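Local atomic coordinates of transcriptional regulator (Saccharomonospora viridis, PDB entry 4KWA), a protein that probably represses transcription as a TetR-family DNA-binding regulator, and binds a choline ion in a pocket of its C-terminal domain. Residues Arg83-Gln88 / Ala157-Leu162; Gln88-Gly93 / Ile164-Gly169. One frame throughout, in Å; residues are numbered along the deposited sequence.

Interaction 1: residues Arg83-Gln88 / Ala157-Leu162; sequences RLVELQ and ALIDGL. With CHT (choline ion), chain E.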
loop_
_atom_site.group_PDB
_atom_site.type_symbol
_atom_site.label_atom_id
_atom_site.label_comp_id
_atom_site.label_asym_id
_atom_site.label_seq_id
_atom_site.Cartn_x
_atom_site.Cartn_y
_atom_site.Cartn_z
ATOM N N ARG A 83 -7.817 -18.603 -9.088
ATOM C CA ARG A 83 -6.456 -18.587 -9.610
ATOM C C ARG A 83 -5.884 -17.188 -9.724
ATOM O O ARG A 83 -4.783 -16.937 -9.364
ATOM C CB ARG A 83 -6.399 -19.218 -10.967
ATOM C CG ARG A 83 -6.198 -20.685 -10.917
ATOM C CD ARG A 83 -6.618 -21.304 -12.216
ATOM N NE ARG A 83 -6.806 -22.716 -12.032
ATOM C CZ ARG A 83 -5.852 -23.608 -12.147
ATOM N NH1 ARG A 83 -6.150 -24.859 -11.938
ATOM N NH2 ARG A 83 -4.629 -23.249 -12.486
ATOM N N LEU A 84 -6.677 -16.295 -10.246
ATOM C CA LEU A 84 -6.316 -14.893 -10.344
ATOM C C LEU A 84 -5.865 -14.322 -9.032
ATOM O O LEU A 84 -4.923 -13.577 -9.023
ATOM C CB LEU A 84 -7.457 -14.016 -10.868
ATOM C CG LEU A 84 -7.610 -13.985 -12.357
ATOM C CD1 LEU A 84 -8.919 -13.288 -12.750
ATOM C CD2 LEU A 84 -6.366 -13.301 -12.993
ATOM N N VAL A 85 -6.582 -14.623 -7.962
ATOM C CA VAL A 85 -6.276 -14.121 -6.634
ATOM C C VAL A 85 -5.028 -14.796 -6.134
ATOM O O VAL A 85 -4.135 -14.104 -5.614
ATOM C CB VAL A 85 -7.521 -14.246 -5.712
ATOM C CG1 VAL A 85 -7.148 -13.985 -4.277
ATOM C CG2 VAL A 85 -8.630 -13.288 -6.174
ATOM N N GLU A 86 -4.860 -16.101 -6.430
ATOM C CA GLU A 86 -3.667 -16.840 -6.050
ATOM C C GLU A 86 -2.354 -16.194 -6.642
ATOM O O GLU A 86 -1.268 -16.170 -6.008
ATOM C CB GLU A 86 -3.794 -18.325 -6.474
ATOM C CG GLU A 86 -2.541 -19.156 -6.177
ATOM C CD GLU A 86 -2.370 -19.476 -4.688
ATOM O OE1 GLU A 86 -3.378 -19.484 -3.925
ATOM O OE2 GLU A 86 -1.219 -19.782 -4.264
ATOM N N LEU A 87 -2.428 -15.850 -7.921
ATOM C CA LEU A 87 -1.339 -15.141 -8.629
ATOM C C LEU A 87 -0.943 -13.793 -7.990
ATOM O O LEU A 87 0.111 -13.269 -8.271
ATOM C CB LEU A 87 -1.779 -14.802 -10.030
ATOM C CG LEU A 87 -1.836 -15.929 -10.990
ATOM C CD1 LEU A 87 -2.422 -15.336 -12.257
ATOM C CD2 LEU A 87 -0.422 -16.439 -11.175
ATOM N N GLN A 88 -1.809 -13.216 -7.146
ATOM C CA GLN A 88 -1.517 -12.009 -6.463
ATOM C C GLN A 88 -0.896 -12.200 -5.134
ATOM O O GLN A 88 -0.586 -11.191 -4.510
ATOM C CB GLN A 88 -2.763 -11.124 -6.251
ATOM C CG GLN A 88 -3.598 -10.887 -7.496
ATOM C CD GLN A 88 -2.827 -10.755 -8.834
ATOM O OE1 GLN A 88 -3.155 -11.466 -9.838
ATOM N NE2 GLN A 88 -1.871 -9.839 -8.904
ATOM N N ALA A 157 -8.649 -3.511 -3.762
ATOM C CA ALA A 157 -8.293 -2.818 -2.532
ATOM C C ALA A 157 -7.954 -3.782 -1.393
ATOM O O ALA A 157 -6.878 -3.576 -0.696
ATOM C CB ALA A 157 -9.324 -1.788 -2.136
ATOM N N LEU A 158 -8.793 -4.818 -1.211
ATOM C CA LEU A 158 -8.621 -5.806 -0.149
ATOM C C LEU A 158 -7.277 -6.517 -0.351
ATOM O O LEU A 158 -6.473 -6.693 0.547
ATOM C CB LEU A 158 -9.790 -6.760 -0.146
ATOM C CG LEU A 158 -9.761 -7.873 0.911
ATOM C CD1 LEU A 158 -9.634 -7.319 2.326
ATOM C CD2 LEU A 158 -10.987 -8.750 0.843
ATOM N N ILE A 159 -7.042 -6.890 -1.588
ATOM C CA ILE A 159 -5.812 -7.553 -1.906
ATOM C C ILE A 159 -4.615 -6.738 -1.549
ATOM O O ILE A 159 -3.663 -7.257 -0.947
ATOM C CB ILE A 159 -5.756 -7.976 -3.382
ATOM C CG1 ILE A 159 -6.739 -9.121 -3.652
ATOM C CG2 ILE A 159 -4.287 -8.244 -3.776
ATOM C CD1 ILE A 159 -7.009 -9.388 -5.106
ATOM N N ASP A 160 -4.561 -5.493 -2.009
ATOM C CA ASP A 160 -3.403 -4.587 -1.688
ATOM C C ASP A 160 -3.189 -4.376 -0.155
ATOM O O ASP A 160 -2.094 -4.454 0.362
ATOM C CB ASP A 160 -3.609 -3.256 -2.385
ATOM C CG ASP A 160 -3.375 -3.326 -3.850
ATOM O OD1 ASP A 160 -2.745 -4.264 -4.311
ATOM O OD2 ASP A 160 -3.769 -2.429 -4.512
ATOM N N GLY A 161 -4.269 -4.175 0.574
ATOM C CA GLY A 161 -4.219 -4.047 1.989
ATOM C C GLY A 161 -3.681 -5.255 2.752
ATOM O O GLY A 161 -2.926 -5.138 3.727
ATOM N N LEU A 162 -4.129 -6.410 2.354
ATOM C CA LEU A 162 -3.679 -7.660 2.935
ATOM C C LEU A 162 -2.258 -7.841 2.596
ATOM O O LEU A 162 -1.473 -8.248 3.500
ATOM C CB LEU A 162 -4.562 -8.841 2.442
ATOM C CG LEU A 162 -6.019 -8.809 2.984
ATOM C CD1 LEU A 162 -6.747 -9.868 2.173
ATOM C CD2 LEU A 162 -6.001 -9.166 4.475
HETATM C C4 CHT E . -1.059 -4.596 -8.965
HETATM C C5 CHT E . -0.326 -5.877 -8.565
HETATM C C6 CHT E . 0.109 -5.118 -6.248
HETATM C C7 CHT E . 0.733 -7.304 -6.965
HETATM C C8 CHT E . -1.642 -6.673 -6.685
HETATM O O6 CHT E . -0.561 -4.234 -10.263
HETATM N N1 CHT E . -0.296 -6.233 -7.119
#
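Ile159 reaches out from helix 148-168 and sets its two branches against Val85 of helix 77-86 and Gln88, which follows in the chain. Its CG2 methyl goes to the root of Gln88, meeting CB at 4.1 Å, while the longer branch, through CD1, brushes Val85 CG2 at 4.4 Å. With CG1 anti to the carbonyl carbon (chi1 -70°) and CG2 anti to the backbone N, the short branch points to Gln88 and the long one to Val85. Both are carbon-to-carbon contacts, rather loose, and the backbones stay well apart, with the CA atoms of Gln88 and Ile159 at 7.7 Å. Leu182 of helix 175-190 touches both Val85 and Ile159, and Trp126 of helix 113-139 packs on Ile159 and Gln88. This is the interior of the all-helical C-terminal domain of a TetR-family regulator, and the choline pocket opens beside the contact. Gln88 starts toward Ile159, but its chain bends at chi2 (-36°) and carries the amide away to the ligand; which amide end faces choline is uncertain, since the group is probably turned over in the model. Asp160, next along the helix, sends its carboxylate to the trimethylammonium head, OD1 lying 3.6 Å from both C6 and C8 of choline. With no N-H on that head to donate, the attraction is probably electrostatic, carboxylate to quaternary cation. Trp99 of helix 94-109 packs on Asp160 and completes the pocket.

Interaction 2: residues Gln88-Gly93 / Ile164-Gly169; sequences QLPTPG and IQVLTG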
loop_
_atom_site.group_PDB
_atom_site.type_symbol
_atom_site.label_atom_id
_atom_site.label_comp_id
_atom_site.label_asym_id
_atom_site.label_seq_id
_atom_site.Cartn_x
_atom_site.Cartn_y
_atom_site.Cartn_z
ATOM N N GLN A 88 -1.809 -13.216 -7.146
ATOM C CA GLN A 88 -1.517 -12.009 -6.463
ATOM C C GLN A 88 -0.896 -12.200 -5.134
ATOM O O GLN A 88 -0.586 -11.191 -4.510
ATOM C CB GLN A 88 -2.763 -11.124 -6.251
ATOM C CG GLN A 88 -3.598 -10.887 -7.496
ATOM C CD GLN A 88 -2.827 -10.755 -8.834
ATOM O OE1 GLN A 88 -3.155 -11.466 -9.838
ATOM N NE2 GLN A 88 -1.871 -9.839 -8.904
ATOM N N LEU A 89 -0.741 -13.431 -4.642
ATOM C CA LEU A 89 -0.138 -13.587 -3.331
ATOM C C LEU A 89 1.337 -13.320 -3.357
ATOM O O LEU A 89 1.985 -13.683 -4.299
ATOM C CB LEU A 89 -0.403 -15.003 -2.824
ATOM C CG LEU A 89 -1.879 -15.323 -2.760
ATOM C CD1 LEU A 89 -2.034 -16.750 -2.261
ATOM C CD2 LEU A 89 -2.676 -14.353 -1.946
ATOM N N PRO A 90 1.906 -12.752 -2.290
ATOM C CA PRO A 90 3.325 -12.490 -2.323
ATOM C C PRO A 90 4.094 -13.729 -1.919
ATOM O O PRO A 90 4.799 -13.702 -0.903
ATOM C CB PRO A 90 3.493 -11.411 -1.253
ATOM C CG PRO A 90 2.348 -11.652 -0.333
ATOM C CD PRO A 90 1.210 -11.987 -1.221
ATOM N N THR A 91 3.999 -14.797 -2.719
ATOM C CA THR A 91 4.719 -16.039 -2.389
ATOM C C THR A 91 6.240 -15.875 -2.538
ATOM O O THR A 91 6.787 -15.058 -3.309
ATOM C CB THR A 91 4.150 -17.178 -3.213
ATOM O OG1 THR A 91 4.064 -16.771 -4.559
ATOM C CG2 THR A 91 2.754 -17.439 -2.843
ATOM N N PRO A 92 6.987 -16.730 -1.826
ATOM C CA PRO A 92 8.426 -16.690 -1.915
ATOM C C PRO A 92 8.939 -16.540 -3.375
ATOM O O PRO A 92 8.361 -17.098 -4.260
ATOM C CB PRO A 92 8.829 -18.021 -1.300
ATOM C CG PRO A 92 7.683 -18.393 -0.398
ATOM C CD PRO A 92 6.481 -17.610 -0.775
ATOM N N GLY A 93 9.974 -15.746 -3.574
ATOM C CA GLY A 93 10.597 -15.512 -4.888
ATOM C C GLY A 93 10.161 -14.280 -5.634
ATOM O O GLY A 93 9.993 -13.195 -5.067
ATOM N N ILE A 164 0.127 -5.679 2.205
ATOM C CA ILE A 164 0.846 -4.822 3.081
ATOM C C ILE A 164 0.993 -5.471 4.437
ATOM O O ILE A 164 2.099 -5.456 4.987
ATOM C CB ILE A 164 0.177 -3.412 3.173
ATOM C CG1 ILE A 164 0.127 -2.733 1.843
ATOM C CG2 ILE A 164 0.936 -2.519 4.198
ATOM C CD1 ILE A 164 -0.883 -1.586 1.771
ATOM N N GLN A 165 -0.100 -5.984 5.000
ATOM C CA GLN A 165 -0.084 -6.620 6.281
ATOM C C GLN A 165 0.958 -7.808 6.215
ATOM O O GLN A 165 1.779 -7.978 7.152
ATOM C CB GLN A 165 -1.507 -7.027 6.679
ATOM C CG GLN A 165 -2.456 -5.853 6.819
ATOM C CD GLN A 165 -3.877 -6.290 7.135
ATOM O OE1 GLN A 165 -4.102 -7.452 7.477
ATOM N NE2 GLN A 165 -4.839 -5.337 7.092
ATOM N N VAL A 166 0.994 -8.554 5.109
ATOM C CA VAL A 166 2.014 -9.594 5.008
ATOM C C VAL A 166 3.432 -9.061 4.973
ATOM O O VAL A 166 4.295 -9.450 5.798
ATOM C CB VAL A 166 1.741 -10.540 3.804
ATOM C CG1 VAL A 166 2.848 -11.600 3.660
ATOM C CG2 VAL A 166 0.302 -11.114 3.913
ATOM N N LEU A 167 3.697 -8.149 4.052
ATOM C CA LEU A 167 5.051 -7.563 3.925
ATOM C C LEU A 167 5.640 -6.798 5.121
ATOM O O LEU A 167 6.869 -6.940 5.409
ATOM C CB LEU A 167 5.236 -6.789 2.658
ATOM C CG LEU A 167 5.639 -7.626 1.423
ATOM C CD1 LEU A 167 4.519 -8.470 0.861
ATOM C CD2 LEU A 167 6.129 -6.706 0.305
ATOM N N THR A 168 4.753 -6.153 5.874
ATOM C CA THR A 168 5.130 -5.368 7.034
ATOM C C THR A 168 5.159 -6.210 8.305
ATOM O O THR A 168 5.513 -5.685 9.327
ATOM C CB THR A 168 4.234 -4.135 7.224
ATOM O OG1 THR A 168 2.869 -4.529 7.506
ATOM C CG2 THR A 168 4.308 -3.240 5.986
ATOM N N GLY A 169 4.797 -7.482 8.209
ATOM C CA GLY A 169 4.875 -8.415 9.350
ATOM C C GLY A 169 3.851 -8.282 10.458
ATOM O O GLY A 169 4.147 -8.532 11.646
#
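An inverse gamma turn centred on Pro90, in the loop joining helix 77-86 to helix 94-109, sets the proline ring against the last turns of helix 148-168. The turn is closed by a weak bond from Thr91 N to Leu89 O, 2.8 Å long, and it leaves the pyrrolidine directed at the helix. Two side chains receive it. Val166 offers CG1, which sits anti to the backbone N (chi1 178°) and meets Pro90 CG at 4.0 Å. Leu167 leaves the helix beside the proline rather than facing it, yet its CD1 swings over to the ring, 3.8 Å from Pro90 CB and 4.0 Å from CG. In both pairs the side chains slant across one another, and all three residues are buried. Met178 of helix 175-190 touches Pro90 and Val166, while Trp99 of helix 94-109 lies on Pro90 and Leu167. Just beyond, the helix is finished off locally: Thr168 OG1 turns back to Ile164 O at 2.8 Å, approaching from above the carbonyl plane, and that oxygen also accepts from Thr168 N. Gly169 then leaves the helix with positive phi (74°), its N bonded to Val166 O. Thr168 packs on Tyr119 of the second subunit, so this end of the helix also lies at the dimer interface. Positive phi at the glycine, with two backbone bonds folding back into the final turn, marks the Schellman motif that ends helix 148-168.

Both contacts lie in the C-terminal domain, beyond the predicted helix-turn-helix. Following the chain, helix 77-86 runs into Gln88, which the two first segments share, and the loop to Gly93 leads into helices 94-109 and 113-139. The chain then returns along helix 148-168, where residues 157-162 close the loop of interaction 1 and, about two turns later, residues 164-169 close that of interaction 2. The segments alternate, so the loops cross. Their centres lie about 10 Å apart, in the same order on both sides: the end of helix 77-86 pairs with the middle of helix 148-168, and the following loop with its end. Helix 148-168 also touches the second subunit beside both contacts.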